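Local coordinates for translation initiation factor eIF2 assembly protein (Schizosaccharomyces pombe, PDB 4ZGP) that acts as an ATP-dependent chaperone that binds the gamma subunit of eIF2 so that it can assemble with the alpha and beta subunits, at residues C32-W37 with E179-E184; P114-S119 with D149-D154; D242-V247 with N260-R265. One frame throughout, in Å; residues are numbered along the deposited sequence.

Contact 1: C32-W37 with E179-E184; sequences CQFSSW and ELVLKE. With ADP (adenosine-5'-diphosphate), chain C.
Both oxygens of the Glu179 carboxylate grip Ser35 in the first turn of helix 34-40, where an ATP-grasp lobe has its three-stranded sheet packed against the helix. The Ser35 hydroxyl donates a hydrogen bond to the syn lone pair of Glu179 OE1, a short bond with OG 2.5 Å from OE1. Beside it, Ser35 N donates to Glu179 OE2 at 2.8 Å, also on the syn side but 25° out of the carboxylate plane, so hydroxyl and amide together fix the rotation of the group. Glu179 gets there with CG lodged between its backbone N and carbonyl carbon (chi1 57°) and the rest of its chain extended. The carboxylate is buried; a salt bridge from Lys52 to OE1 and the nearby helix start, with Gln33 at the N-cap, would probably stabilise its negative charge.

Next along strand 180-184, Val181 presses into Phe34. Its CG1 sits over the centre of one ring face, a CH-pi contact with CG1 3.5 Å from the ring centroid, while CG2 fills in beside CB and CD2 of Phe34. The ring reaches the strand because CG of Phe34 is anti to its own backbone N (chi1 -168°). Lys115 and Val50, from the two strands flanking 180-184, also touch the Phe34 side chain.

At its far end the ring meets the aliphatic part of Lys183, with Phe34 CE1 4.0 Å from CD. Beyond CD the lysine enters the nucleotide pocket: the bend at chi3 lets NZ bond to ADP N7 at 2.8 Å and to the alpha-phosphate oxygen O2A at 3.0 Å. One residue on, the backbone reads the adenine directly, as Glu184 O accepts a hydrogen bond from ADP N6 at 2.9 Å.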
loop_
_atom_site.group_PDB
_atom_site.type_symbol
_atom_site.label_atom_id
_atom_site.label_comp_id
_atom_site.label_asym_id
_atom_site.label_seq_id
_atom_site.Cartn_x
_atom_site.Cartn_y
_atom_site.Cartn_z
ATOM N N CYS A 32 2.829 -0.889 -9.866
ATOM C CA CYS A 32 2.377 -0.926 -8.478
ATOM C C CYS A 32 1.555 0.290 -8.078
ATOM O O CYS A 32 1.132 0.379 -6.919
ATOM C CB CYS A 32 3.580 -1.053 -7.526
ATOM S SG CYS A 32 4.211 -2.745 -7.549
ATOM N N GLN A 33 1.343 1.226 -8.999
ATOM C CA GLN A 33 0.450 2.345 -8.683
ATOM C C GLN A 33 -0.928 1.818 -8.345
ATOM O O GLN A 33 -1.404 0.872 -8.976
ATOM C CB GLN A 33 0.323 3.316 -9.858
ATOM C CG GLN A 33 1.574 4.004 -10.348
ATOM C CD GLN A 33 1.287 4.740 -11.663
ATOM O OE1 GLN A 33 0.993 5.924 -11.661
ATOM N NE2 GLN A 33 1.333 4.013 -12.775
ATOM N N PHE A 34 -1.598 2.444 -7.375
ATOM C CA PHE A 34 -2.925 1.987 -6.967
ATOM C C PHE A 34 -3.887 1.861 -8.157
ATOM O O PHE A 34 -4.572 0.855 -8.312
ATOM C CB PHE A 34 -3.529 2.952 -5.925
ATOM C CG PHE A 34 -4.744 2.414 -5.260
ATOM C CD1 PHE A 34 -4.634 1.662 -4.093
ATOM C CD2 PHE A 34 -6.001 2.665 -5.783
ATOM C CE1 PHE A 34 -5.758 1.155 -3.474
ATOM C CE2 PHE A 34 -7.131 2.152 -5.171
ATOM C CZ PHE A 34 -7.016 1.401 -4.026
ATOM N N SER A 35 -3.928 2.885 -8.994
ATOM C CA SER A 35 -4.828 2.847 -10.142
ATOM C C SER A 35 -4.511 1.667 -11.070
ATOM O O SER A 35 -5.400 1.130 -11.708
ATOM C CB SER A 35 -4.765 4.150 -10.933
ATOM O OG SER A 35 -3.448 4.455 -11.348
ATOM N N SER A 36 -3.251 1.251 -11.130
ATOM C CA SER A 36 -2.905 0.162 -12.032
ATOM C C SER A 36 -3.408 -1.185 -11.523
ATOM O O SER A 36 -3.803 -2.028 -12.308
ATOM C CB SER A 36 -1.387 0.105 -12.270
ATOM O OG SER A 36 -0.931 1.291 -12.900
ATOM N N TRP A 37 -3.404 -1.421 -10.223
ATOM C CA TRP A 37 -3.807 -2.754 -9.804
ATOM C C TRP A 37 -5.215 -2.801 -9.239
ATOM O O TRP A 37 -5.839 -3.869 -9.209
ATOM C CB TRP A 37 -2.789 -3.340 -8.814
ATOM C CG TRP A 37 -2.569 -2.588 -7.529
ATOM C CD1 TRP A 37 -1.554 -1.719 -7.251
ATOM C CD2 TRP A 37 -3.366 -2.662 -6.345
ATOM N NE1 TRP A 37 -1.675 -1.240 -5.979
ATOM C CE2 TRP A 37 -2.777 -1.800 -5.392
ATOM C CE3 TRP A 37 -4.532 -3.352 -6.002
ATOM C CZ2 TRP A 37 -3.313 -1.605 -4.121
ATOM C CZ3 TRP A 37 -5.059 -3.166 -4.726
ATOM C CH2 TRP A 37 -4.449 -2.294 -3.807
ATOM N N GLU A 179 -2.134 10.577 -8.329
ATOM C CA GLU A 179 -3.542 10.276 -8.119
ATOM C C GLU A 179 -3.818 10.359 -6.636
ATOM O O GLU A 179 -2.942 10.072 -5.823
ATOM C CB GLU A 179 -3.894 8.886 -8.669
ATOM C CG GLU A 179 -3.043 7.788 -8.040
ATOM C CD GLU A 179 -2.988 6.522 -8.870
ATOM O OE1 GLU A 179 -3.012 6.622 -10.110
ATOM O OE2 GLU A 179 -2.904 5.428 -8.277
ATOM N N LEU A 180 -5.025 10.789 -6.293
ATOM C CA LEU A 180 -5.479 10.786 -4.924
ATOM C C LEU A 180 -6.415 9.609 -4.717
ATOM O O LEU A 180 -7.490 9.521 -5.320
ATOM C CB LEU A 180 -6.183 12.106 -4.572
ATOM C CG LEU A 180 -6.854 12.109 -3.200
ATOM C CD1 LEU A 180 -5.844 11.836 -2.123
ATOM C CD2 LEU A 180 -7.550 13.449 -2.952
ATOM N N VAL A 181 -5.991 8.705 -3.850
ATOM C CA VAL A 181 -6.760 7.522 -3.548
ATOM C C VAL A 181 -7.472 7.697 -2.222
ATOM O O VAL A 181 -6.861 8.043 -1.226
ATOM C CB VAL A 181 -5.849 6.263 -3.484
ATOM C CG1 VAL A 181 -6.666 5.035 -3.137
ATOM C CG2 VAL A 181 -5.112 6.082 -4.808
ATOM N N LEU A 182 -8.771 7.450 -2.224
ATOM C CA LEU A 182 -9.536 7.404 -0.994
ATOM C C LEU A 182 -10.102 5.995 -0.819
ATOM O O LEU A 182 -11.021 5.577 -1.521
ATOM C CB LEU A 182 -10.661 8.458 -1.025
ATOM C CG LEU A 182 -10.144 9.882 -1.234
ATOM C CD1 LEU A 182 -11.295 10.852 -1.464
ATOM C CD2 LEU A 182 -9.273 10.341 -0.041
ATOM N N LYS A 183 -9.532 5.246 0.115
ATOM C CA LYS A 183 -10.036 3.917 0.430
ATOM C C LYS A 183 -11.104 3.980 1.480
ATOM O O LYS A 183 -10.942 4.694 2.455
ATOM C CB LYS A 183 -8.889 3.035 0.919
ATOM C CG LYS A 183 -7.787 2.985 -0.137
ATOM C CD LYS A 183 -6.667 2.104 0.271
ATOM C CE LYS A 183 -5.997 2.628 1.509
ATOM N NZ LYS A 183 -5.238 1.497 2.098
ATOM N N GLU A 184 -12.172 3.204 1.320
ATOM C CA GLU A 184 -13.169 3.136 2.383
ATOM C C GLU A 184 -12.514 2.646 3.667
ATOM O O GLU A 184 -11.833 1.632 3.665
ATOM C CB GLU A 184 -14.330 2.220 2.015
ATOM C CG GLU A 184 -15.313 2.064 3.162
ATOM C CD GLU A 184 -16.662 1.559 2.718
ATOM O OE1 GLU A 184 -16.896 1.455 1.491
ATOM O OE2 GLU A 184 -17.485 1.271 3.610
HETATM P PB ADP C . 1.485 0.297 2.836
HETATM O O1B ADP C . 1.469 -0.891 1.886
HETATM O O2B ADP C . 2.098 1.551 2.241
HETATM O O3B ADP C . 1.941 -0.119 4.219
HETATM P PA ADP C . -1.359 -0.143 3.170
HETATM O O1A ADP C . -0.939 -1.583 3.010
HETATM O O2A ADP C . -2.454 0.488 2.326
HETATM O O3A ADP C . -0.053 0.796 3.010
HETATM O "O5'" ADP C . -1.777 0.039 4.709
HETATM C "C5'" ADP C . -0.926 0.664 5.671
HETATM C "C4'" ADP C . -1.588 0.387 7.010
HETATM O "O4'" ADP C . -2.737 1.225 7.150
HETATM C "C3'" ADP C . -2.090 -1.047 7.070
HETATM O "O3'" ADP C . -1.189 -1.878 7.809
HETATM C "C2'" ADP C . -3.445 -0.966 7.740
HETATM O "O2'" ADP C . -3.358 -1.317 9.123
HETATM C "C1'" ADP C . -3.867 0.485 7.626
HETATM N N9 ADP C . -4.951 0.557 6.616
HETATM C C8 ADP C . -4.774 0.505 5.278
HETATM N N7 ADP C . -5.967 0.593 4.628
HETATM C C5 ADP C . -6.935 0.704 5.565
HETATM C C6 ADP C . -8.410 0.845 5.558
HETATM N N6 ADP C . -9.075 0.879 4.373
HETATM N N1 ADP C . -9.051 0.936 6.753
HETATM C C2 ADP C . -8.361 0.910 7.915
HETATM N N3 ADP C . -7.019 0.785 7.997
HETATM C C4 ADP C . -6.261 0.682 6.873
#

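Contact 2: P114-S119 with D149-D154; sequences PKLNWS and DFVAHD
Asp154 reaches from helix 149-157 into the backbone turn at Trp118 and Ser119, and the tight half of the contact is built round its carboxylate. OD2 accepts hydrogen bonds from two amides. Ser119 N comes in on the syn lone pair at 2.8 Å from OD2, whereas Trp118 N, 3.1 Å from the same oxygen, approaches from above the carboxylate plane, 43° out of it. A water adds a third donor to OD2; it also donates to Ser119 O and accepts from Leu116 N, bridging the polar groups of the loop. The other oxygen is met by the Ser119 hydroxyl, which donates to it with OG 2.6 Å from OD1. Against this cluster lies the rim of the Trp118 indole, with CE3 3.5 Å from Asp154 CG and the ring nearly perpendicular to the carboxylate.

The loop leaves strand 112-115 of the ATP-grasp sheet and carries nucleotide-binding residues. Lys115, Trp118, Thr120 and Lys122 all bind ATP. Asp154 bonds the backbone at Trp118 and Ser119, in the middle of this set, which probably helps to position the loop. Within the loop, Lys115 NZ donates to Trp118 O, standing well above the carbonyl plane, and forms a salt bridge to Asp258.

Packing is plainer to the sides of the carboxylate. Leu116 CD1 rests on Val151 CG1 at 3.7 Å, the two side chains crossing at about a right angle. Toward the partly exposed side, Phe150 offers Ser119 little more than its CB, 3.7 Å from Ser119 CB; its ring leads off to a cation-pi contact with Lys122.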
loop_
_atom_site.group_PDB
_atom_site.type_symbol
_atom_site.label_atom_id
_atom_site.label_comp_id
_atom_site.label_asym_id
_atom_site.label_seq_id
_atom_site.Cartn_x
_atom_site.Cartn_y
_atom_site.Cartn_z
ATOM N N PRO A 114 -6.691 7.868 3.111
ATOM C CA PRO A 114 -6.142 8.441 1.879
ATOM C C PRO A 114 -4.759 7.908 1.551
ATOM O O PRO A 114 -4.040 7.546 2.478
ATOM C CB PRO A 114 -6.054 9.924 2.202
ATOM C CG PRO A 114 -5.707 9.907 3.706
ATOM C CD PRO A 114 -6.484 8.750 4.272
ATOM N N LYS A 115 -4.393 7.876 0.274
ATOM C CA LYS A 115 -2.990 7.603 -0.109
ATOM C C LYS A 115 -2.759 8.209 -1.496
ATOM O O LYS A 115 -3.721 8.600 -2.159
ATOM C CB LYS A 115 -2.683 6.091 -0.091
ATOM C CG LYS A 115 -3.470 5.277 -1.110
ATOM C CD LYS A 115 -3.168 3.759 -1.040
ATOM C CE LYS A 115 -1.818 3.441 -1.691
ATOM N NZ LYS A 115 -1.430 1.988 -1.582
ATOM N N LEU A 116 -1.506 8.344 -1.928
ATOM C CA LEU A 116 -1.267 8.693 -3.324
ATOM C C LEU A 116 -0.973 7.391 -4.065
ATOM O O LEU A 116 -1.497 6.341 -3.689
ATOM C CB LEU A 116 -0.151 9.725 -3.489
ATOM C CG LEU A 116 -0.349 11.058 -2.748
ATOM C CD1 LEU A 116 0.691 12.071 -3.179
ATOM C CD2 LEU A 116 -1.768 11.629 -2.921
ATOM N N ASN A 117 -0.177 7.454 -5.131
ATOM C CA ASN A 117 -0.092 6.305 -6.013
ATOM C C ASN A 117 0.449 5.072 -5.317
ATOM O O ASN A 117 0.041 3.963 -5.649
ATOM C CB ASN A 117 0.780 6.598 -7.244
ATOM C CG ASN A 117 0.352 7.866 -8.007
ATOM O OD1 ASN A 117 0.149 8.932 -7.412
ATOM N ND2 ASN A 117 0.236 7.750 -9.332
ATOM N N TRP A 118 1.372 5.245 -4.373
ATOM C CA TRP A 118 1.984 4.050 -3.768
ATOM C C TRP A 118 1.854 3.955 -2.255
ATOM O O TRP A 118 1.584 2.870 -1.744
ATOM C CB TRP A 118 3.474 3.939 -4.109
ATOM C CG TRP A 118 3.756 3.916 -5.576
ATOM C CD1 TRP A 118 3.767 2.820 -6.406
ATOM C CD2 TRP A 118 4.050 5.044 -6.391
ATOM N NE1 TRP A 118 4.049 3.214 -7.699
ATOM C CE2 TRP A 118 4.247 4.573 -7.711
ATOM C CE3 TRP A 118 4.187 6.417 -6.132
ATOM C CZ2 TRP A 118 4.550 5.423 -8.766
ATOM C CZ3 TRP A 118 4.495 7.258 -7.177
ATOM C CH2 TRP A 118 4.674 6.758 -8.484
ATOM N N SER A 119 2.054 5.066 -1.546
ATOM C CA SER A 119 2.278 5.001 -0.102
ATOM C C SER A 119 1.127 5.555 0.748
ATOM O O SER A 119 0.652 6.663 0.530
ATOM C CB SER A 119 3.568 5.746 0.251
ATOM O OG SER A 119 4.644 5.312 -0.561
ATOM N N ASP A 149 6.030 11.499 5.510
ATOM C CA ASP A 149 7.298 11.274 4.802
ATOM C C ASP A 149 7.103 10.350 3.595
ATOM O O ASP A 149 7.740 10.517 2.540
ATOM C CB ASP A 149 8.353 10.634 5.723
ATOM C CG ASP A 149 8.708 11.500 6.933
ATOM O OD1 ASP A 149 8.893 12.721 6.771
ATOM O OD2 ASP A 149 8.800 10.942 8.048
ATOM N N PHE A 150 6.258 9.338 3.774
ATOM C CA PHE A 150 6.012 8.362 2.722
ATOM C C PHE A 150 5.363 9.035 1.538
ATOM O O PHE A 150 5.758 8.809 0.401
ATOM C CB PHE A 150 5.126 7.218 3.226
ATOM C CG PHE A 150 5.794 6.327 4.236
ATOM C CD1 PHE A 150 7.100 5.912 4.058
ATOM C CD2 PHE A 150 5.111 5.897 5.361
ATOM C CE1 PHE A 150 7.720 5.080 4.995
ATOM C CE2 PHE A 150 5.728 5.072 6.303
ATOM C CZ PHE A 150 7.033 4.666 6.117
ATOM N N VAL A 151 4.357 9.863 1.810
ATOM C CA VAL A 151 3.659 10.588 0.751
ATOM C C VAL A 151 4.633 11.523 0.035
ATOM O O VAL A 151 4.631 11.615 -1.190
ATOM C CB VAL A 151 2.443 11.383 1.313
ATOM C CG1 VAL A 151 1.895 12.334 0.276
ATOM C CG2 VAL A 151 1.359 10.420 1.782
ATOM N N ALA A 152 5.488 12.184 0.811
ATOM C CA ALA A 152 6.506 13.072 0.263
ATOM C C ALA A 152 7.472 12.305 -0.632
ATOM O O ALA A 152 7.956 12.836 -1.630
ATOM C CB ALA A 152 7.275 13.778 1.396
ATOM N N HIS A 153 7.750 11.058 -0.271
ATOM C CA HIS A 153 8.614 10.238 -1.105
ATOM C C HIS A 153 7.955 9.905 -2.444
ATOM O O HIS A 153 8.625 9.891 -3.482
ATOM C CB HIS A 153 9.016 8.946 -0.395
ATOM C CG HIS A 153 10.073 8.186 -1.130
ATOM N ND1 HIS A 153 11.410 8.528 -1.072
ATOM C CD2 HIS A 153 9.990 7.139 -1.984
ATOM C CE1 HIS A 153 12.106 7.698 -1.828
ATOM N NE2 HIS A 153 11.269 6.848 -2.395
ATOM N N ASP A 154 6.650 9.641 -2.415
ATOM C CA ASP A 154 5.891 9.433 -3.647
ATOM C C ASP A 154 5.985 10.655 -4.555
ATOM O O ASP A 154 6.136 10.536 -5.775
ATOM C CB ASP A 154 4.405 9.179 -3.354
ATOM C CG ASP A 154 4.110 7.757 -2.870
ATOM O OD1 ASP A 154 5.036 7.006 -2.495
ATOM O OD2 ASP A 154 2.911 7.413 -2.836
HETATM O O HOH W 1 1.225 8.619 -0.896
#

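Contact 3: D242-V247 with N260-R265; sequences DFVFDV and NPFYPR. With ADP (adenosine-5'-diphosphate), chain C.
Val244 and Asn260 form an antiparallel hydrogen-bonded pair in the hairpin of strands 243-250 and 253-261, part of the sheet across the nucleotide from the adenine-binding strand. Asn260 N donates to Val244 O at 2.7 Å in a nearly straight bond (166°), and Val244 N returns one to Asn260 O at 2.9 Å. The pair puts the Asn260 side chain on the same face of the sheet as Val244, and its amide ND2 lies 3.5 Å from ADP O1B. ND2 donates a hydrogen bond to a water 2.6 Å away, which in turn donates weakly to Val244 O. Beside it, Asp246 OD2 is 3.2 Å from ADP O1B.

Phe262, the centre of an inverse gamma turn, folds back so that its CB meets Asp242 CB at 3.6 Å, while its ring edge faces Phe243 O. A water donates to Asp242 O and accepts from Phe262 N, joining the two backbones beyond the Val244-Asn260 pair.

Asp246 is steadied by salt bridges from Arg195 to OD1 and Arg209 to OD2. These arginines probably offset the closeness of two oxygens, carboxylate and phosphate. Asn260, like Asp258, is inferred to bind magnesium, probably through OD1, although ND2 lies nearest the phosphate here.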
loop_
_atom_site.group_PDB
_atom_site.type_symbol
_atom_site.label_atom_id
_atom_site.label_comp_id
_atom_site.label_asym_id
_atom_site.label_seq_id
_atom_site.Cartn_x
_atom_site.Cartn_y
_atom_site.Cartn_z
ATOM N N ASP A 242 7.965 -10.948 -9.896
ATOM C CA ASP A 242 8.326 -10.733 -8.497
ATOM C C ASP A 242 7.640 -9.481 -7.944
ATOM O O ASP A 242 7.715 -8.409 -8.548
ATOM C CB ASP A 242 9.834 -10.562 -8.325
ATOM C CG ASP A 242 10.660 -11.558 -9.150
ATOM O OD1 ASP A 242 10.202 -12.682 -9.431
ATOM O OD2 ASP A 242 11.803 -11.197 -9.494
ATOM N N PHE A 243 6.994 -9.615 -6.792
ATOM C CA PHE A 243 6.335 -8.469 -6.169
ATOM C C PHE A 243 5.978 -8.817 -4.729
ATOM O O PHE A 243 6.208 -9.938 -4.278
ATOM C CB PHE A 243 5.079 -8.045 -6.981
ATOM C CG PHE A 243 4.019 -9.127 -7.126
ATOM C CD1 PHE A 243 4.101 -10.076 -8.135
ATOM C CD2 PHE A 243 2.922 -9.178 -6.256
ATOM C CE1 PHE A 243 3.112 -11.056 -8.292
ATOM C CE2 PHE A 243 1.932 -10.162 -6.400
ATOM C CZ PHE A 243 2.023 -11.096 -7.418
ATOM N N VAL A 244 5.432 -7.844 -4.004
ATOM C CA VAL A 244 5.076 -8.045 -2.604
ATOM C C VAL A 244 3.632 -7.611 -2.426
ATOM O O VAL A 244 3.308 -6.513 -2.831
ATOM C CB VAL A 244 5.980 -7.223 -1.692
ATOM C CG1 VAL A 244 5.627 -7.456 -0.226
ATOM C CG2 VAL A 244 7.494 -7.554 -1.978
ATOM N N PHE A 245 2.777 -8.449 -1.851
ATOM C CA PHE A 245 1.386 -8.009 -1.672
ATOM C C PHE A 245 0.989 -8.099 -0.212
ATOM O O PHE A 245 1.461 -8.973 0.505
ATOM C CB PHE A 245 0.413 -8.785 -2.604
ATOM C CG PHE A 245 0.240 -10.264 -2.317
ATOM C CD1 PHE A 245 1.110 -11.202 -2.835
ATOM C CD2 PHE A 245 -0.877 -10.725 -1.640
ATOM C CE1 PHE A 245 0.900 -12.568 -2.616
ATOM C CE2 PHE A 245 -1.095 -12.086 -1.418
ATOM C CZ PHE A 245 -0.208 -13.006 -1.892
ATOM N N ASP A 246 0.180 -7.133 0.247
ATOM C CA ASP A 246 -0.282 -7.128 1.634
ATOM C C ASP A 246 -1.702 -7.650 1.651
ATOM O O ASP A 246 -2.482 -7.366 0.741
ATOM C CB ASP A 246 -0.227 -5.723 2.258
ATOM C CG ASP A 246 1.201 -5.224 2.448
ATOM O OD1 ASP A 246 2.131 -6.056 2.487
ATOM O OD2 ASP A 246 1.396 -4.005 2.545
ATOM N N VAL A 247 -2.030 -8.451 2.658
ATOM C CA VAL A 247 -3.360 -9.045 2.736
ATOM C C VAL A 247 -3.944 -8.898 4.124
ATOM O O VAL A 247 -3.224 -8.914 5.102
ATOM C CB VAL A 247 -3.343 -10.528 2.382
ATOM C CG1 VAL A 247 -3.007 -10.680 0.966
ATOM C CG2 VAL A 247 -2.348 -11.283 3.257
ATOM N N ASN A 260 3.381 -3.959 -3.793
ATOM C CA ASN A 260 4.591 -3.154 -3.799
ATOM C C ASN A 260 5.725 -3.844 -4.562
ATOM O O ASN A 260 5.663 -5.043 -4.758
ATOM C CB ASN A 260 5.042 -2.891 -2.373
ATOM C CG ASN A 260 4.145 -1.912 -1.669
ATOM O OD1 ASN A 260 4.088 -0.750 -2.043
ATOM N ND2 ASN A 260 3.444 -2.372 -0.650
ATOM N N PRO A 261 6.753 -3.086 -4.984
ATOM C CA PRO A 261 7.833 -3.758 -5.740
ATOM C C PRO A 261 8.647 -4.753 -4.917
ATOM O O PRO A 261 8.760 -4.631 -3.704
ATOM C CB PRO A 261 8.719 -2.586 -6.185
ATOM C CG PRO A 261 7.794 -1.410 -6.226
ATOM C CD PRO A 261 6.910 -1.618 -5.019
ATOM N N PHE A 262 9.200 -5.757 -5.591
ATOM C CA PHE A 262 10.117 -6.715 -4.958
ATOM C C PHE A 262 11.483 -6.042 -4.934
ATOM O O PHE A 262 12.298 -6.233 -5.835
ATOM C CB PHE A 262 10.145 -8.028 -5.742
ATOM C CG PHE A 262 10.821 -9.171 -5.029
ATOM C CD1 PHE A 262 10.110 -9.978 -4.147
ATOM C CD2 PHE A 262 12.155 -9.467 -5.282
ATOM C CE1 PHE A 262 10.716 -11.047 -3.502
ATOM C CE2 PHE A 262 12.773 -10.543 -4.643
ATOM C CZ PHE A 262 12.063 -11.325 -3.746
ATOM N N TYR A 263 11.697 -5.222 -3.917
ATOM C CA TYR A 263 12.858 -4.338 -3.860
ATOM C C TYR A 263 12.995 -3.807 -2.437
ATOM O O TYR A 263 11.988 -3.579 -1.768
ATOM C CB TYR A 263 12.694 -3.205 -4.870
ATOM C CG TYR A 263 13.940 -2.378 -5.046
ATOM C CD1 TYR A 263 15.027 -2.877 -5.763
ATOM C CD2 TYR A 263 14.040 -1.116 -4.492
ATOM C CE1 TYR A 263 16.187 -2.129 -5.926
ATOM C CE2 TYR A 263 15.201 -0.358 -4.646
ATOM C CZ TYR A 263 16.268 -0.880 -5.360
ATOM O OH TYR A 263 17.418 -0.143 -5.531
ATOM N N PRO A 264 14.240 -3.623 -1.947
ATOM C CA PRO A 264 14.428 -3.331 -0.520
ATOM C C PRO A 264 13.735 -2.085 0.016
ATOM O O PRO A 264 13.623 -1.988 1.231
ATOM C CB PRO A 264 15.954 -3.193 -0.396
ATOM C CG PRO A 264 16.467 -4.141 -1.423
ATOM C CD PRO A 264 15.522 -3.956 -2.598
ATOM N N ARG A 265 13.269 -1.170 -0.826
ATOM C CA ARG A 265 12.490 -0.050 -0.304
ATOM C C ARG A 265 11.117 -0.513 0.214
ATOM O O ARG A 265 10.445 0.183 0.977
ATOM C CB ARG A 265 12.318 1.030 -1.371
ATOM C CG ARG A 265 11.917 2.372 -0.795
ATOM C CD ARG A 265 12.180 3.495 -1.775
ATOM N NE ARG A 265 13.601 3.677 -2.054
ATOM C CZ ARG A 265 14.419 4.446 -1.337
ATOM N NH1 ARG A 265 15.693 4.546 -1.684
ATOM N NH2 ARG A 265 13.969 5.115 -0.274
HETATM P PB ADP C . 1.485 0.297 2.836
HETATM O O1B ADP C . 1.469 -0.891 1.886
HETATM O O2B ADP C . 2.098 1.551 2.241
HETATM O O3B ADP C . 1.941 -0.119 4.219
HETATM P PA ADP C . -1.359 -0.143 3.170
HETATM O O1A ADP C . -0.939 -1.583 3.010
HETATM O O2A ADP C . -2.454 0.488 2.326
HETATM O O3A ADP C . -0.053 0.796 3.010
HETATM O "O5'" ADP C . -1.777 0.039 4.709
HETATM C "C5'" ADP C . -0.926 0.664 5.671
HETATM C "C4'" ADP C . -1.588 0.387 7.010
HETATM O "O4'" ADP C . -2.737 1.225 7.150
HETATM C "C3'" ADP C . -2.090 -1.047 7.070
HETATM O "O3'" ADP C . -1.189 -1.878 7.809
HETATM C "C2'" ADP C . -3.445 -0.966 7.740
HETATM O "O2'" ADP C . -3.358 -1.317 9.123
HETATM C "C1'" ADP C . -3.867 0.485 7.626
HETATM N N9 ADP C . -4.951 0.557 6.616
HETATM C C8 ADP C . -4.774 0.505 5.278
HETATM N N7 ADP C . -5.967 0.593 4.628
HETATM C C5 ADP C . -6.935 0.704 5.565
HETATM C C6 ADP C . -8.410 0.845 5.558
HETATM N N6 ADP C . -9.075 0.879 4.373
HETATM N N1 ADP C . -9.051 0.936 6.753
HETATM C C2 ADP C . -8.361 0.910 7.915
HETATM N N3 ADP C . -7.019 0.785 7.997
HETATM C C4 ADP C . -6.261 0.682 6.873
HETATM O O HOH W 2 8.204 -5.929 -8.537
HETATM O O HOH W 3 3.042 -4.944 -0.210
#

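How the contacts relate
Contacts 1 and 2 share a lobe and a sheet: strands 180-184 and 112-115 are neighbours in it, and contact 2 lies nested along the chain inside the loop closed by contact 1. They meet directly through probable hydrogen bonds, Phe34 N to Asn117 O and Val181 N to Lys115 O. Both are buried, and each turns on a carboxylate bound to a serine hydroxyl and to backbone N-H, one amide in contact 1, two in contact 2. Contact 3, partly buried and later in the chain, belongs to the other sheet, and backbone pairing dominates it. Contact 1 reaches the adenine and alpha-phosphate of ADP, contact 3 lies near the phosphates, and Cys32 SG packs against the Asn260-Pro261 peptide between them.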